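Local coordinates for G protein coupled receptor (Arabidopsis thaliana, PDB 3T33) that belongs to the LanC-like family of lanthionine cyclase relatives, binds a zinc ion and may play a role in abscisic acid signalling, at residues Y168-G173 / V285-G290; G176-C181 / M240-H245. All coordinates share one frame; numbering follows the deposited sequence.

Contact 1 (Y168-G173 / V285-G290). With ZN (zinc ion), chain B.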
loop_
_atom_site.group_PDB
_atom_site.type_symbol
_atom_site.label_atom_id
_atom_site.label_comp_id
_atom_site.label_asym_id
_atom_site.label_seq_id
_atom_site.Cartn_x
_atom_site.Cartn_y
_atom_site.Cartn_z
ATOM N N TYR A 168 16.792 8.198 0.353
ATOM C CA TYR A 168 15.822 8.655 -0.670
ATOM C C TYR A 168 14.526 7.838 -0.769
ATOM O O TYR A 168 13.591 8.250 -1.446
ATOM C CB TYR A 168 16.492 8.763 -2.066
ATOM C CG TYR A 168 17.605 9.768 -1.983
ATOM C CD1 TYR A 168 17.356 11.102 -2.249
ATOM C CD2 TYR A 168 18.872 9.405 -1.515
ATOM C CE1 TYR A 168 18.319 12.043 -2.121
ATOM C CE2 TYR A 168 19.863 10.389 -1.334
ATOM C CZ TYR A 168 19.566 11.701 -1.649
ATOM O OH TYR A 168 20.495 12.715 -1.532
ATOM N N GLU A 169 14.500 6.699 -0.108
ATOM C CA GLU A 169 13.494 5.743 -0.325
ATOM C C GLU A 169 12.199 6.047 0.497
ATOM O O GLU A 169 12.051 7.140 1.077
ATOM C CB GLU A 169 14.063 4.320 -0.122
ATOM C CG GLU A 169 14.855 4.103 1.127
ATOM C CD GLU A 169 14.017 4.313 2.399
ATOM O OE1 GLU A 169 13.822 5.480 2.770
ATOM O OE2 GLU A 169 13.569 3.324 3.013
ATOM N N LEU A 170 11.262 5.102 0.527
ATOM C CA LEU A 170 9.884 5.447 0.969
ATOM C C LEU A 170 9.757 5.285 2.429
ATOM O O LEU A 170 9.060 6.034 3.038
ATOM C CB LEU A 170 8.797 4.557 0.311
ATOM C CG LEU A 170 7.445 5.053 -0.249
ATOM C CD1 LEU A 170 6.326 4.011 0.033
ATOM C CD2 LEU A 170 7.037 6.391 0.143
ATOM N N LEU A 171 10.353 4.262 2.999
ATOM C CA LEU A 171 10.160 4.032 4.429
ATOM C C LEU A 171 10.891 5.026 5.345
ATOM O O LEU A 171 10.332 5.446 6.380
ATOM C CB LEU A 171 10.441 2.581 4.776
ATOM C CG LEU A 171 9.190 1.697 4.835
ATOM C CD1 LEU A 171 8.337 1.808 3.633
ATOM C CD2 LEU A 171 9.468 0.255 5.130
ATOM N N TYR A 172 12.074 5.495 4.927
ATOM C CA TYR A 172 12.938 6.376 5.812
ATOM C C TYR A 172 13.424 7.677 5.169
ATOM O O TYR A 172 13.759 8.622 5.859
ATOM C CB TYR A 172 14.089 5.583 6.470
ATOM C CG TYR A 172 13.584 4.423 7.348
ATOM C CD1 TYR A 172 12.831 4.657 8.523
ATOM C CD2 TYR A 172 13.828 3.104 7.001
ATOM C CE1 TYR A 172 12.370 3.613 9.302
ATOM C CE2 TYR A 172 13.357 2.046 7.787
ATOM C CZ TYR A 172 12.636 2.309 8.912
ATOM O OH TYR A 172 12.176 1.254 9.660
ATOM N N GLY A 173 13.296 7.761 3.858
ATOM C CA GLY A 173 13.828 8.837 3.087
ATOM C C GLY A 173 12.871 9.858 2.573
ATOM O O GLY A 173 11.719 9.971 2.986
ATOM N N VAL A 285 8.121 -12.047 -3.561
ATOM C CA VAL A 285 6.962 -11.517 -4.337
ATOM C C VAL A 285 6.113 -10.711 -3.355
ATOM O O VAL A 285 5.089 -11.186 -2.868
ATOM C CB VAL A 285 6.156 -12.669 -4.994
ATOM C CG1 VAL A 285 4.979 -12.131 -5.846
ATOM C CG2 VAL A 285 7.079 -13.559 -5.838
ATOM N N HIS A 286 6.594 -9.525 -2.989
ATOM C CA HIS A 286 6.010 -8.751 -1.863
ATOM C C HIS A 286 5.756 -7.378 -2.407
ATOM O O HIS A 286 6.341 -7.004 -3.429
ATOM C CB HIS A 286 7.029 -8.486 -0.737
ATOM C CG HIS A 286 7.590 -9.705 -0.058
ATOM N ND1 HIS A 286 7.050 -10.972 -0.196
ATOM C CD2 HIS A 286 8.600 -9.819 0.846
ATOM C CE1 HIS A 286 7.736 -11.825 0.565
ATOM N NE2 HIS A 286 8.649 -11.141 1.237
ATOM N N TRP A 287 4.891 -6.629 -1.721
ATOM C CA TRP A 287 4.849 -5.197 -1.895
ATOM C C TRP A 287 6.277 -4.696 -1.644
ATOM O O TRP A 287 6.772 -3.897 -2.391
ATOM C CB TRP A 287 3.972 -4.545 -0.828
ATOM C CG TRP A 287 4.044 -3.082 -0.926
ATOM C CD1 TRP A 287 3.571 -2.322 -1.942
ATOM C CD2 TRP A 287 4.681 -2.182 -0.014
ATOM N NE1 TRP A 287 3.832 -0.998 -1.705
ATOM C CE2 TRP A 287 4.533 -0.885 -0.537
ATOM C CE3 TRP A 287 5.381 -2.351 1.186
ATOM C CZ2 TRP A 287 5.058 0.267 0.101
ATOM C CZ3 TRP A 287 5.882 -1.210 1.832
ATOM C CH2 TRP A 287 5.704 0.078 1.292
ATOM N N CYS A 288 6.899 -5.092 -0.535
ATOM C CA CYS A 288 8.162 -4.439 -0.152
ATOM C C CYS A 288 9.245 -4.748 -1.174
ATOM O O CYS A 288 9.910 -3.831 -1.630
ATOM C CB CYS A 288 8.562 -4.669 1.313
ATOM S SG CYS A 288 8.692 -6.345 1.755
ATOM N N HIS A 289 9.339 -5.992 -1.622
ATOM C CA HIS A 289 10.297 -6.387 -2.675
ATOM C C HIS A 289 9.616 -7.316 -3.675
ATOM O O HIS A 289 8.941 -8.276 -3.290
ATOM C CB HIS A 289 11.480 -7.169 -2.069
ATOM C CG HIS A 289 12.172 -6.460 -0.932
ATOM N ND1 HIS A 289 12.990 -5.360 -1.122
ATOM C CD2 HIS A 289 12.176 -6.714 0.405
ATOM C CE1 HIS A 289 13.446 -4.962 0.055
ATOM N NE2 HIS A 289 12.970 -5.763 0.999
ATOM N N GLY A 290 9.809 -7.072 -4.955
ATOM C CA GLY A 290 9.280 -8.015 -5.942
ATOM C C GLY A 290 8.152 -7.429 -6.777
ATOM O O GLY A 290 7.865 -6.233 -6.730
HETATM ZN ZN ZN B . 7.739 -6.084 3.735
#
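Trp287 reaches Leu170 and Leu171 because its first torsion, 174°, sets CG anti to the backbone N and its second, 67°, turns the six-membered ring outward from the 285-290 loop. Spanning the gap in this way matters, since the two backbones stay well apart: the nearest CA atoms, those of Leu171 and Cys288, are 9.8 Å from each other. The indole is met at its edge, close to the ring plane, by one methyl from each leucine. CD1 of Leu170 lies 4.0 Å from CZ2 of Trp287, the leucine side chain set nearly perpendicular to that of the tryptophan, while CD1 of Leu171 approaches CH2 of Trp287 to 3.9 Å. All three side chains are buried, and with no hydrogen bond between the segments the contact rests on these two methyl-to-ring approaches. Elsewhere the indole stacks with Phe410 and meets Tyr413 edge-to-face, which brings the C-terminal tail into the same cluster.

The leucines sit on a turn organised from within by Glu169. Its OE1 accepts the backbone N-H of Tyr172 at 2.8 Å, using the syn lone pair, and a weak second bond comes from Gly173 N; OE2 bonds to His234 ND1.

Next along the chain from the tryptophan, Cys288 directs its sulfur differently: chi1 of 56° places SG between the backbone N and the carbonyl carbon, and SG binds zinc at 2.2 Å. Cys333 and His334 are the other protein ligands; a fourth atom completes the coordination. Trp287, its side chain close to that of Cys333, thus lies beside the Cys-Cys-His zinc site characteristic of LanC-like proteins, with the leucines one shell further out.

Contact 2 (G176-C181 / M240-H245); sequences GYLWAC and MNVLMH
Val242 meets Leu178 and Trp179 through van der Waals contacts, those between side chains all apolar, and its two methyls divide the work. CG1 takes the leucine side: it lies 3.7 Å from CG of Leu178 and equally close to CD2 of that residue, the two side chains running antiparallel to one another. The same methyl also rests against the helix backbone, 3.7 Å from Trp179 N. With CG1 anti to its own backbone N (chi1 -164°), the valine points this branch into the neighbouring helix, where the CA atoms of Trp179 and Val242 come within 6.0 Å. Leu178 continues its packing onto Met198 and Val202 of helix 195-212.

The aromatic contact belongs to the other branch. CG2 of Val242 approaches CD1 of Trp179 at 4.1 Å, at the edge of the indole and near its plane, with the valine standing across the indole side chain.

Among the polar groups, the indole N-H of Trp179 is satisfied by Tyr413 O, which ties this helix to the C-terminal tail. Within 240-245, backbone bonds include Met244 N to Met240 O at 2.8 Å and His245 N to Val242 O.

No hydrogen bond or charge pair crosses between the segments: helices 174-188 and 236-244 are held here by shape and buried hydrocarbon, with the one polar side-chain atom of the touching residues paired elsewhere.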
loop_
_atom_site.group_PDB
_atom_site.type_symbol
_atom_site.label_atom_id
_atom_site.label_comp_id
_atom_site.label_asym_id
_atom_site.label_seq_id
_atom_site.Cartn_x
_atom_site.Cartn_y
_atom_site.Cartn_z
ATOM N N GLY A 176 9.425 9.209 0.992
ATOM C CA GLY A 176 8.539 9.063 2.139
ATOM C C GLY A 176 7.975 10.326 2.767
ATOM O O GLY A 176 6.781 10.383 3.118
ATOM N N TYR A 177 8.813 11.346 2.942
ATOM C CA TYR A 177 8.322 12.587 3.484
ATOM C C TYR A 177 7.468 13.252 2.388
ATOM O O TYR A 177 6.428 13.866 2.635
ATOM C CB TYR A 177 9.526 13.451 3.856
ATOM C CG TYR A 177 9.152 14.895 3.979
ATOM C CD1 TYR A 177 8.557 15.379 5.152
ATOM C CD2 TYR A 177 9.370 15.771 2.959
ATOM C CE1 TYR A 177 8.181 16.716 5.279
ATOM C CE2 TYR A 177 8.985 17.178 3.086
ATOM C CZ TYR A 177 8.403 17.614 4.247
ATOM O OH TYR A 177 7.961 18.926 4.394
ATOM N N LEU A 178 7.955 13.185 1.161
ATOM C CA LEU A 178 7.304 13.855 0.034
ATOM C C LEU A 178 5.917 13.219 -0.217
ATOM O O LEU A 178 4.938 13.931 -0.473
ATOM C CB LEU A 178 8.162 13.661 -1.217
ATOM C CG LEU A 178 7.572 14.112 -2.560
ATOM C CD1 LEU A 178 7.181 15.622 -2.478
ATOM C CD2 LEU A 178 8.562 13.838 -3.683
ATOM N N TRP A 179 5.858 11.881 -0.135
ATOM C CA TRP A 179 4.564 11.180 -0.136
ATOM C C TRP A 179 3.510 11.799 0.864
ATOM O O TRP A 179 2.389 12.089 0.449
ATOM C CB TRP A 179 4.753 9.656 0.058
ATOM C CG TRP A 179 3.522 8.817 -0.410
ATOM C CD1 TRP A 179 3.413 8.070 -1.571
ATOM C CD2 TRP A 179 2.245 8.686 0.270
ATOM N NE1 TRP A 179 2.181 7.468 -1.634
ATOM C CE2 TRP A 179 1.433 7.840 -0.533
ATOM C CE3 TRP A 179 1.725 9.185 1.485
ATOM C CZ2 TRP A 179 0.084 7.465 -0.156
ATOM C CZ3 TRP A 179 0.395 8.813 1.884
ATOM C CH2 TRP A 179 -0.404 7.939 1.039
ATOM N N ALA A 180 3.922 12.079 2.106
ATOM C CA ALA A 180 3.057 12.680 3.132
ATOM C C ALA A 180 2.534 14.032 2.739
ATOM O O ALA A 180 1.376 14.378 3.068
ATOM C CB ALA A 180 3.795 12.810 4.479
ATOM N N CYS A 181 3.422 14.837 2.142
ATOM C CA CYS A 181 3.053 16.142 1.654
ATOM C C CYS A 181 1.960 15.954 0.596
ATOM O O CYS A 181 0.990 16.622 0.653
ATOM C CB CYS A 181 4.250 16.870 0.989
ATOM S SG CYS A 181 5.668 17.168 2.113
ATOM N N MET A 240 10.143 6.308 -7.851
ATOM C CA MET A 240 9.498 6.702 -9.119
ATOM C C MET A 240 8.007 6.971 -8.900
ATOM O O MET A 240 7.459 7.991 -9.365
ATOM C CB MET A 240 9.670 5.581 -10.147
ATOM C CG MET A 240 11.155 5.277 -10.431
ATOM S SD MET A 240 12.137 6.737 -10.862
ATOM C CE MET A 240 13.372 6.627 -9.489
ATOM N N ASN A 241 7.390 6.070 -8.131
ATOM C CA ASN A 241 5.973 6.153 -7.791
ATOM C C ASN A 241 5.682 7.526 -7.240
ATOM O O ASN A 241 4.884 8.273 -7.827
ATOM C CB ASN A 241 5.531 5.047 -6.817
ATOM C CG ASN A 241 4.028 5.085 -6.523
ATOM O OD1 ASN A 241 3.588 5.381 -5.413
ATOM N ND2 ASN A 241 3.258 4.760 -7.502
ATOM N N VAL A 242 6.396 7.913 -6.188
ATOM C CA VAL A 242 6.173 9.253 -5.612
ATOM C C VAL A 242 6.396 10.354 -6.650
ATOM O O VAL A 242 5.667 11.355 -6.682
ATOM C CB VAL A 242 7.072 9.543 -4.348
ATOM C CG1 VAL A 242 6.518 10.731 -3.598
ATOM C CG2 VAL A 242 7.044 8.355 -3.381
ATOM N N LEU A 243 7.434 10.197 -7.479
ATOM C CA LEU A 243 7.747 11.242 -8.413
ATOM C C LEU A 243 6.624 11.398 -9.403
ATOM O O LEU A 243 6.286 12.513 -9.758
ATOM C CB LEU A 243 9.089 10.977 -9.104
ATOM C CG LEU A 243 10.325 11.121 -8.189
ATOM C CD1 LEU A 243 11.506 10.700 -9.008
ATOM C CD2 LEU A 243 10.510 12.583 -7.612
ATOM N N MET A 244 5.976 10.298 -9.798
ATOM C CA MET A 244 4.885 10.427 -10.785
ATOM C C MET A 244 3.710 11.181 -10.258
ATOM O O MET A 244 2.849 11.590 -11.025
ATOM C CB MET A 244 4.450 9.084 -11.353
ATOM C CG MET A 244 5.621 8.437 -12.098
ATOM S SD MET A 244 5.168 6.892 -12.873
ATOM C CE MET A 244 5.550 5.719 -11.553
ATOM N N HIS A 245 3.673 11.377 -8.946
ATOM C CA HIS A 245 2.550 12.058 -8.347
ATOM C C HIS A 245 2.717 13.559 -8.275
ATOM O O HIS A 245 1.809 14.221 -7.746
ATOM C CB HIS A 245 2.213 11.472 -7.001
ATOM C CG HIS A 245 1.541 10.143 -7.082
ATOM N ND1 HIS A 245 0.183 10.002 -7.314
ATOM C CD2 HIS A 245 2.035 8.894 -7.005
ATOM C CE1 HIS A 245 -0.127 8.721 -7.367
ATOM N NE2 HIS A 245 0.978 8.025 -7.186
#

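Overall arrangement
The two contacts illustrate how a strand-free chain, its helices forming the toroidal alpha/alpha barrel of LanC-like proteins with the zinc near the inner loops, can connect metal site to helix packing. Their centres are 12 Å apart, and they touch: CD2 of Leu170 lies 3.7 Å from CA of Gly176 and also packs on Trp179 and Val242. Along the chain, 168-173 leads into helix 174-188, which carries 176-181; 240-245 follows at the end of helix 236-244, and the loop 285-290 comes last. Contact 2 is thus bracketed in sequence by contact 1. Tyr413 reaches both, so the zinc-binding loop, the loop that packs on its tryptophan, two helices and the tail form one continuous buried region.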